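PDB 3QIT: polyketide synthase from Lyngbya majuscula 19L, which probably releases the curacin A chain as a decarboxylating thioesterase of the alpha/beta hydrolase family, with sulfate elimination and formation of a terminal alkene. Local coordinates for residues H33-Q38 and H102-M107; K118-L123 and I230-T235; V28-H33 and V57-F62. All coordinates share one frame; numbering follows the deposited sequence.

Contact 1 (H33-Q38 and H102-M107); sequences HGILEQ and HSMGAM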
loop_
_atom_site.group_PDB
_atom_site.type_symbol
_atom_site.label_atom_id
_atom_site.label_comp_id
_atom_site.label_asym_id
_atom_site.label_seq_id
_atom_site.Cartn_x
_atom_site.Cartn_y
_atom_site.Cartn_z
ATOM N N HIS B 33 -5.582 -11.602 -15.101
ATOM C CA HIS B 33 -6.790 -12.179 -14.481
ATOM C C HIS B 33 -7.416 -11.243 -13.427
ATOM O O HIS B 33 -6.825 -10.264 -13.047
ATOM C CB HIS B 33 -6.483 -13.563 -13.850
ATOM C CG HIS B 33 -5.570 -13.525 -12.662
ATOM N ND1 HIS B 33 -6.022 -13.171 -11.411
ATOM C CD2 HIS B 33 -4.248 -13.800 -12.519
ATOM C CE1 HIS B 33 -5.020 -13.233 -10.540
ATOM N NE2 HIS B 33 -3.934 -13.609 -11.186
ATOM N N GLY B 34 -8.632 -11.573 -12.994
ATOM C CA GLY B 34 -9.323 -10.784 -11.970
ATOM C C GLY B 34 -9.157 -11.375 -10.578
ATOM O O GLY B 34 -8.444 -12.368 -10.365
ATOM N N ILE B 35 -9.849 -10.768 -9.620
ATOM C CA ILE B 35 -9.632 -11.110 -8.219
ATOM C C ILE B 35 -10.022 -12.560 -7.951
ATOM O O ILE B 35 -11.022 -13.068 -8.471
ATOM C CB ILE B 35 -10.409 -10.114 -7.280
ATOM C CG1 ILE B 35 -9.881 -10.179 -5.855
ATOM C CG2 ILE B 35 -11.914 -10.366 -7.300
ATOM C CD1 ILE B 35 -8.538 -9.579 -5.693
ATOM N N LEU B 36 -9.212 -13.197 -7.110
ATOM C CA LEU B 36 -9.350 -14.602 -6.702
ATOM C C LEU B 36 -9.022 -15.615 -7.783
ATOM O O LEU B 36 -8.927 -16.799 -7.486
ATOM C CB LEU B 36 -10.730 -14.901 -6.097
ATOM C CG LEU B 36 -11.122 -13.993 -4.959
ATOM C CD1 LEU B 36 -12.424 -14.501 -4.375
ATOM C CD2 LEU B 36 -10.024 -13.917 -3.903
ATOM N N GLU B 37 -8.814 -15.167 -9.018
ATOM C CA GLU B 37 -8.466 -16.133 -10.089
ATOM C C GLU B 37 -6.949 -16.376 -10.213
ATOM O O GLU B 37 -6.231 -16.269 -9.222
ATOM C CB GLU B 37 -9.138 -15.752 -11.407
ATOM C CG GLU B 37 -10.668 -15.903 -11.275
ATOM C CD GLU B 37 -11.400 -15.827 -12.594
ATOM O OE1 GLU B 37 -11.365 -16.812 -13.368
ATOM O OE2 GLU B 37 -12.030 -14.781 -12.838
ATOM N N GLN B 38 -6.470 -16.764 -11.401
ATOM C CA GLN B 38 -5.073 -17.181 -11.543
ATOM C C GLN B 38 -4.755 -17.177 -13.024
ATOM O O GLN B 38 -5.667 -17.143 -13.853
ATOM C CB GLN B 38 -4.876 -18.612 -10.987
ATOM C CG GLN B 38 -5.843 -19.632 -11.576
ATOM C CD GLN B 38 -5.595 -21.036 -11.060
ATOM O OE1 GLN B 38 -4.457 -21.503 -11.004
ATOM N NE2 GLN B 38 -6.666 -21.710 -10.655
ATOM N N HIS B 102 -9.278 -8.913 -17.534
ATOM C CA HIS B 102 -10.662 -9.274 -17.222
ATOM C C HIS B 102 -11.059 -8.716 -15.847
ATOM O O HIS B 102 -10.376 -8.982 -14.849
ATOM C CB HIS B 102 -10.835 -10.786 -17.162
ATOM C CG HIS B 102 -12.200 -11.199 -16.706
ATOM N ND1 HIS B 102 -12.433 -11.803 -15.490
ATOM C CD2 HIS B 102 -13.408 -11.068 -17.300
ATOM C CE1 HIS B 102 -13.730 -12.035 -15.358
ATOM N NE2 HIS B 102 -14.346 -11.588 -16.433
ATOM N N SER B 103 -12.166 -7.981 -15.803
ATOM C CA SER B 103 -12.700 -7.414 -14.518
ATOM C C SER B 103 -11.667 -6.562 -13.761
ATOM O O SER B 103 -11.198 -5.566 -14.313
ATOM C CB SER B 103 -13.287 -8.529 -13.652
ATOM O OG SER B 103 -14.064 -7.960 -12.611
ATOM N N MET B 104 -11.299 -6.902 -12.512
ATOM C CA MET B 104 -10.160 -6.187 -11.879
ATOM C C MET B 104 -8.902 -6.130 -12.767
ATOM O O MET B 104 -8.168 -5.128 -12.766
ATOM C CB MET B 104 -9.786 -6.760 -10.500
ATOM C CG MET B 104 -8.638 -5.980 -9.841
ATOM S SD MET B 104 -8.133 -6.697 -8.254
ATOM C CE MET B 104 -7.189 -8.099 -8.829
ATOM N N GLY B 105 -8.634 -7.210 -13.503
ATOM C CA GLY B 105 -7.507 -7.221 -14.411
ATOM C C GLY B 105 -7.642 -6.214 -15.544
ATOM O O GLY B 105 -6.654 -5.693 -16.022
ATOM N N ALA B 106 -8.874 -5.935 -15.967
ATOM C CA ALA B 106 -9.118 -4.905 -16.975
ATOM C C ALA B 106 -8.834 -3.521 -16.401
ATOM O O ALA B 106 -8.257 -2.670 -17.076
ATOM C CB ALA B 106 -10.564 -4.988 -17.481
ATOM N N MET B 107 -9.226 -3.297 -15.141
ATOM C CA MET B 107 -8.908 -2.037 -14.446
ATOM C C MET B 107 -7.384 -1.880 -14.383
ATOM O O MET B 107 -6.862 -0.842 -14.735
ATOM C CB MET B 107 -9.494 -2.012 -13.016
ATOM C CG MET B 107 -9.185 -0.728 -12.250
ATOM S SD MET B 107 -7.535 -0.698 -11.488
ATOM C CE MET B 107 -7.663 -1.949 -10.200
HETATM O O HOH W 1 -10.403 -13.357 -14.309
HETATM O O HOH W 2 -12.025 -9.151 -10.588
#
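Ile35 and Met104 meet tip to tip, with Ile35 CD1 3.7 Å from Met104 CE and the sulfur close behind it. Met104 runs out extended, CG anti to the backbone N (chi1 -178°), and bends only at its last torsion, which carries CE toward the backbone of Gly34 and Ile35. The polar pair is turned quite differently. The carboxylate of Glu37 stands almost upright against the His102 imidazole, the planes 86° apart, with Glu37 OE2 still 4.0 Å from His102 ND1. A water spans this gap, accepting from Gly34 N at 2.8 Å, meeting His102 ND1 at the same distance and giving a weak bond to Glu37 OE2. The far ends are held too: Glu37 OE1 by His272, and His102 NE2 by the carbonyl of His269. Within 33-38, Glu37 N closes the type II turn on Gly34 O, and His33 ND1 grips the same oxygen from the opposite face of its plane. Glycines let the backbones close in, Gly105 CA lying 3.4 Å from His33 O. A second water accepts from both Ile35 N and Met104 N, the latter at 3.0 Å. Two converging backbone N-H groups beside Ser103, in its strained strand-to-helix turn (phi 55°), are consistent with an oxyanion hole at the nucleophile elbow of an alpha/beta hydrolase.

Contact 2 (K118-L123 and I230-T235); sequences KKIKEL and IQVPTT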
loop_
_atom_site.group_PDB
_atom_site.type_symbol
_atom_site.label_atom_id
_atom_site.label_comp_id
_atom_site.label_asym_id
_atom_site.label_seq_id
_atom_site.Cartn_x
_atom_site.Cartn_y
_atom_site.Cartn_z
ATOM N N LYS B 118 3.404 3.415 -24.990
ATOM C CA LYS B 118 4.233 3.004 -26.126
ATOM C C LYS B 118 4.446 1.489 -26.164
ATOM O O LYS B 118 4.771 0.925 -27.204
ATOM C CB LYS B 118 5.577 3.736 -26.116
ATOM C CG LYS B 118 5.449 5.248 -26.193
ATOM C CD LYS B 118 6.826 5.898 -26.119
ATOM C CE LYS B 118 6.745 7.421 -26.181
ATOM N NZ LYS B 118 6.281 7.999 -24.885
ATOM N N LYS B 119 4.218 0.833 -25.033
ATOM C CA LYS B 119 4.401 -0.606 -24.925
ATOM C C LYS B 119 3.199 -1.428 -25.395
ATOM O O LYS B 119 3.288 -2.652 -25.497
ATOM C CB LYS B 119 4.797 -0.972 -23.487
ATOM C CG LYS B 119 6.183 -0.390 -23.128
ATOM C CD LYS B 119 6.630 -0.725 -21.712
ATOM C CE LYS B 119 7.901 0.032 -21.327
ATOM N NZ LYS B 119 9.071 -0.325 -22.182
ATOM N N ILE B 120 2.095 -0.762 -25.698
ATOM C CA ILE B 120 0.816 -1.474 -25.894
ATOM C C ILE B 120 0.298 -1.274 -27.308
ATOM O O ILE B 120 -0.057 -0.153 -27.699
ATOM C CB ILE B 120 -0.291 -1.016 -24.902
ATOM C CG1 ILE B 120 0.181 -0.972 -23.425
ATOM C CG2 ILE B 120 -1.560 -1.885 -25.059
ATOM C CD1 ILE B 120 0.835 -2.251 -22.882
ATOM N N LYS B 121 0.252 -2.357 -28.079
ATOM C CA LYS B 121 -0.260 -2.296 -29.461
ATOM C C LYS B 121 -1.781 -2.132 -29.465
ATOM O O LYS B 121 -2.334 -1.294 -30.202
ATOM C CB LYS B 121 0.152 -3.570 -30.223
ATOM C CG LYS B 121 -0.408 -3.726 -31.633
ATOM C CD LYS B 121 -0.072 -5.136 -32.148
ATOM C CE LYS B 121 -0.040 -5.206 -33.677
ATOM N NZ LYS B 121 -1.364 -5.007 -34.298
ATOM N N GLU B 122 -2.457 -2.941 -28.651
ATOM C CA GLU B 122 -3.920 -2.870 -28.497
ATOM C C GLU B 122 -4.272 -3.244 -27.069
ATOM O O GLU B 122 -3.676 -4.150 -26.503
ATOM C CB GLU B 122 -4.643 -3.825 -29.460
ATOM C CG GLU B 122 -6.199 -3.849 -29.315
ATOM C CD GLU B 122 -6.918 -2.810 -30.187
ATOM O OE1 GLU B 122 -6.329 -2.372 -31.196
ATOM O OE2 GLU B 122 -8.077 -2.448 -29.880
ATOM N N LEU B 123 -5.242 -2.531 -26.513
ATOM C CA LEU B 123 -5.730 -2.757 -25.164
ATOM C C LEU B 123 -7.105 -3.384 -25.261
ATOM O O LEU B 123 -8.022 -2.781 -25.826
ATOM C CB LEU B 123 -5.821 -1.418 -24.438
ATOM C CG LEU B 123 -6.282 -1.410 -22.994
ATOM C CD1 LEU B 123 -5.294 -2.185 -22.056
ATOM C CD2 LEU B 123 -6.479 0.058 -22.505
ATOM N N ILE B 230 -6.515 7.592 -22.151
ATOM C CA ILE B 230 -5.970 6.419 -22.841
ATOM C C ILE B 230 -5.765 6.757 -24.331
ATOM O O ILE B 230 -6.748 7.038 -25.018
ATOM C CB ILE B 230 -6.924 5.174 -22.683
ATOM C CG1 ILE B 230 -7.145 4.786 -21.202
ATOM C CG2 ILE B 230 -6.397 3.981 -23.485
ATOM C CD1 ILE B 230 -8.414 3.865 -20.913
ATOM N N GLN B 231 -4.526 6.714 -24.812
ATOM C CA GLN B 231 -4.225 7.038 -26.217
ATOM C C GLN B 231 -4.078 5.808 -27.111
ATOM O O GLN B 231 -4.136 5.912 -28.351
ATOM C CB GLN B 231 -2.969 7.910 -26.305
ATOM C CG GLN B 231 -3.162 9.363 -25.845
ATOM C CD GLN B 231 -3.849 10.248 -26.886
ATOM O OE1 GLN B 231 -4.996 10.007 -27.274
ATOM N NE2 GLN B 231 -3.150 11.294 -27.325
ATOM N N VAL B 232 -3.917 4.655 -26.468
ATOM C CA VAL B 232 -3.716 3.418 -27.208
ATOM C C VAL B 232 -5.023 2.884 -27.783
ATOM O O VAL B 232 -6.107 3.119 -27.244
ATOM C CB VAL B 232 -3.004 2.305 -26.385
ATOM C CG1 VAL B 232 -1.627 2.769 -25.915
ATOM C CG2 VAL B 232 -3.873 1.831 -25.232
ATOM N N PRO B 233 -4.921 2.188 -28.940
ATOM C CA PRO B 233 -6.126 1.593 -29.542
ATOM C C PRO B 233 -6.776 0.602 -28.588
ATOM O O PRO B 233 -6.089 -0.254 -28.010
ATOM C CB PRO B 233 -5.580 0.874 -30.776
ATOM C CG PRO B 233 -4.345 1.674 -31.149
ATOM C CD PRO B 233 -3.735 2.005 -29.805
ATOM N N THR B 234 -8.088 0.719 -28.415
ATOM C CA THR B 234 -8.752 0.021 -27.308
ATOM C C THR B 234 -10.012 -0.670 -27.795
ATOM O O THR B 234 -10.687 -0.139 -28.658
ATOM C CB THR B 234 -9.092 1.018 -26.164
ATOM O OG1 THR B 234 -7.874 1.594 -25.675
ATOM C CG2 THR B 234 -9.820 0.306 -24.999
ATOM N N THR B 235 -10.280 -1.868 -27.266
ATOM C CA THR B 235 -11.529 -2.577 -27.497
ATOM C C THR B 235 -12.164 -2.902 -26.159
ATOM O O THR B 235 -11.528 -3.582 -25.315
ATOM C CB THR B 235 -11.269 -3.892 -28.248
ATOM O OG1 THR B 235 -10.640 -3.582 -29.498
ATOM C CG2 THR B 235 -12.578 -4.651 -28.512
#
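Leu123 and Val232 form the apolar centre, with Leu123 CB 3.9 Å from Val232 CG2. The CD2 branch of Leu123 reaches Ile230 CG2 at 4.0 Å, and these two side chains cross at about a right angle. Val232 and Ile230 are each modelled in two conformers, so the detail of both touches is less certain. Thr234 lies alongside Leu123 and points the same way. Its hydroxyl turns back to donate to Val232 O from above the carbonyl plane, so a polar group borders the apolar patch with its proton already spent. Ala109 and Ala113 of helix 104-115 cover Leu123 on this face.

Under the side chains runs the parallel pairing of strands 120-126 and 234-239, neighbours in the central sheet of the alpha/beta hydrolase fold. Leu123 N donates to Pro233 O at 2.9 Å, and Leu123 O accepts from Thr235 N at 2.8 Å, so Leu123 is gripped on both sides of its bridge to Thr234.

Farther out, the Pro233 ring packs against the corner of the chain at Lys121, its CD 3.6 Å from Lys121 O. Pro233 CB also rests 3.4 Å from Glu122 OE1. The Glu122 chain leaves with CG anti to the backbone N and bends at chi2 (89°), which lays the carboxylate across the start of the neighbouring strand. There Thr235 OG1 donates to Glu122 OE2 at 2.8 Å, arriving on the anti side and 35° out of the carboxylate plane. Lys261, at the start of strand 261-265 and outside both segments, makes a salt bridge to the same OE2. An alanine in place of Glu122 would probably leave the Thr235 hydroxyl free to turn and the ammonium of Lys261 without its carboxylate partner.

Contact 3 (V28-H33 and V57-F62); sequences VVLCIH and VAPDLF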
loop_
_atom_site.group_PDB
_atom_site.type_symbol
_atom_site.label_atom_id
_atom_site.label_comp_id
_atom_site.label_asym_id
_atom_site.label_seq_id
_atom_site.Cartn_x
_atom_site.Cartn_y
_atom_site.Cartn_z
ATOM N N VAL B 28 3.781 -11.259 -28.168
ATOM C CA VAL B 28 3.195 -11.508 -26.849
ATOM C C VAL B 28 1.750 -11.029 -26.731
ATOM O O VAL B 28 1.412 -9.918 -27.143
ATOM C CB VAL B 28 4.059 -10.861 -25.737
ATOM C CG1 VAL B 28 3.314 -10.910 -24.361
ATOM C CG2 VAL B 28 5.436 -11.542 -25.664
ATOM N N VAL B 29 0.918 -11.868 -26.119
ATOM C CA VAL B 29 -0.376 -11.441 -25.588
ATOM C C VAL B 29 -0.260 -11.539 -24.073
ATOM O O VAL B 29 -0.087 -12.628 -23.534
ATOM C CB VAL B 29 -1.540 -12.316 -26.076
ATOM C CG1 VAL B 29 -2.904 -11.822 -25.541
ATOM C CG2 VAL B 29 -1.601 -12.311 -27.631
ATOM N N LEU B 30 -0.337 -10.396 -23.412
ATOM C CA LEU B 30 -0.224 -10.350 -21.952
ATOM C C LEU B 30 -1.648 -10.262 -21.369
ATOM O O LEU B 30 -2.381 -9.322 -21.667
ATOM C CB LEU B 30 0.640 -9.162 -21.531
ATOM C CG LEU B 30 0.749 -8.861 -20.018
ATOM C CD1 LEU B 30 1.363 -10.057 -19.302
ATOM C CD2 LEU B 30 1.634 -7.647 -19.838
ATOM N N CYS B 31 -2.018 -11.236 -20.530
ATOM C CA CYS B 31 -3.388 -11.367 -19.994
ATOM C C CYS B 31 -3.349 -11.208 -18.464
ATOM O O CYS B 31 -2.567 -11.883 -17.792
ATOM C CB CYS B 31 -3.958 -12.752 -20.274
ATOM S SG CYS B 31 -4.010 -13.152 -22.056
ATOM N N ILE B 32 -4.222 -10.349 -17.940
ATOM C CA ILE B 32 -4.287 -10.070 -16.498
ATOM C C ILE B 32 -5.637 -10.574 -15.958
ATOM O O ILE B 32 -6.722 -10.057 -16.338
ATOM C CB ILE B 32 -4.125 -8.532 -16.196
ATOM C CG1 ILE B 32 -2.910 -7.934 -16.941
ATOM C CG2 ILE B 32 -4.029 -8.277 -14.669
ATOM C CD1 ILE B 32 -1.566 -8.546 -16.562
ATOM N N HIS B 33 -5.582 -11.602 -15.101
ATOM C CA HIS B 33 -6.790 -12.179 -14.481
ATOM C C HIS B 33 -7.416 -11.243 -13.427
ATOM O O HIS B 33 -6.825 -10.264 -13.047
ATOM C CB HIS B 33 -6.483 -13.563 -13.850
ATOM C CG HIS B 33 -5.570 -13.525 -12.662
ATOM N ND1 HIS B 33 -6.022 -13.171 -11.411
ATOM C CD2 HIS B 33 -4.248 -13.800 -12.519
ATOM C CE1 HIS B 33 -5.020 -13.233 -10.540
ATOM N NE2 HIS B 33 -3.934 -13.609 -11.186
ATOM N N VAL B 57 1.111 -14.839 -22.207
ATOM C CA VAL B 57 1.716 -14.782 -20.885
ATOM C C VAL B 57 0.647 -14.256 -19.915
ATOM O O VAL B 57 0.054 -13.204 -20.149
ATOM C CB VAL B 57 2.931 -13.824 -20.875
ATOM C CG1 VAL B 57 3.454 -13.643 -19.454
ATOM C CG2 VAL B 57 4.050 -14.336 -21.783
ATOM N N ALA B 58 0.414 -14.995 -18.821
ATOM C CA ALA B 58 -0.593 -14.628 -17.845
ATOM C C ALA B 58 0.047 -14.761 -16.456
ATOM O O ALA B 58 0.126 -15.857 -15.924
ATOM C CB ALA B 58 -1.847 -15.541 -17.974
ATOM N N PRO B 59 0.471 -13.646 -15.860
ATOM C CA PRO B 59 1.051 -13.687 -14.497
ATOM C C PRO B 59 -0.023 -13.996 -13.483
ATOM O O PRO B 59 -1.183 -13.579 -13.643
ATOM C CB PRO B 59 1.550 -12.256 -14.273
ATOM C CG PRO B 59 0.772 -11.430 -15.220
ATOM C CD PRO B 59 0.483 -12.279 -16.416
ATOM N N ASP B 60 0.353 -14.734 -12.438
ATOM C CA ASP B 60 -0.490 -14.812 -11.250
ATOM C C ASP B 60 -0.244 -13.510 -10.462
ATOM O O ASP B 60 0.904 -13.176 -10.118
ATOM C CB ASP B 60 -0.073 -15.993 -10.355
ATOM C CG ASP B 60 -0.442 -17.372 -10.921
ATOM O OD1 ASP B 60 -1.507 -17.557 -11.543
ATOM O OD2 ASP B 60 0.359 -18.310 -10.708
ATOM N N LEU B 61 -1.291 -12.783 -10.115
ATOM C CA LEU B 61 -1.118 -11.614 -9.254
ATOM C C LEU B 61 -0.640 -12.081 -7.880
ATOM O O LEU B 61 -0.909 -13.235 -7.506
ATOM C CB LEU B 61 -2.430 -10.828 -9.168
ATOM C CG LEU B 61 -2.912 -10.209 -10.483
ATOM C CD1 LEU B 61 -4.284 -9.559 -10.268
ATOM C CD2 LEU B 61 -1.871 -9.194 -11.030
ATOM N N PHE B 62 0.088 -11.238 -7.139
ATOM C CA PHE B 62 0.556 -11.664 -5.801
ATOM C C PHE B 62 -0.622 -12.131 -4.959
ATOM O O PHE B 62 -1.734 -11.595 -5.069
ATOM C CB PHE B 62 1.295 -10.545 -5.059
ATOM C CG PHE B 62 2.712 -10.299 -5.562
ATOM C CD1 PHE B 62 3.632 -11.342 -5.667
ATOM C CD2 PHE B 62 3.109 -9.017 -5.892
ATOM C CE1 PHE B 62 4.968 -11.087 -6.152
ATOM C CE2 PHE B 62 4.412 -8.753 -6.347
ATOM C CZ PHE B 62 5.338 -9.791 -6.479
HETATM O O HOH W 3 -3.224 -13.302 -15.504
#
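Cys31 O, His33 N and Pro59 O together grip one water, which donates to both carbonyls and accepts from the amide; it lies 2.8 Å from Pro59 O. It fills in where direct pairing ends between strands 28-32 and 55-59, the parallel strands of a beta-alpha-beta crossover through helix 43-51 in the alpha/beta hydrolase sheet. Earlier along them Val57 is held at both ends, its N donating to Val29 O at 2.8 Å and its O accepting from Cys31 N at 2.9 Å. Leu30 CD1 packs on Pro59 CD at 3.7 Å, crossing the ring at about a right angle, and Ile32 CD1 meets Pro59 CG from the same face of the sheet. Past the strand ends, His33 CG sits between the backbone N and the carbonyl carbon (chi1 67°), which swings the imidazole across to 57-62. There Leu61 N donates to His33 NE2 at 3.0 Å along an almost straight line (176°), tilted 23° from the ring plane, while the Leu61 side chain slides past the ring. Since NE2 accepts here and ND1 is the donor to its own loop, His33 is probably a neutral imidazole with its proton on ND1.

How the contacts relate
From the N terminus, strand 28-32 leads into the loop 33-38 and, through helix 43-51, into strand 55-59; contact 3 closes this beta-alpha-beta unit. Contact 1 then brings the loop 33-38 against 102-107, after strand 97-102 has joined the sheet. The two cross along the chain, sharing His33 and touching where Ile32 O meets His102 N and where Met104 packs on Leu61. Helix 104-115 carries the chain on to contact 2, which opens only after both others have closed. It ties strand 120-126 to strand 234-239 across an intervening span of 106 residues, 43 of them helical, in the same sheet as contact 3 but about 16 Å away, centre to centre.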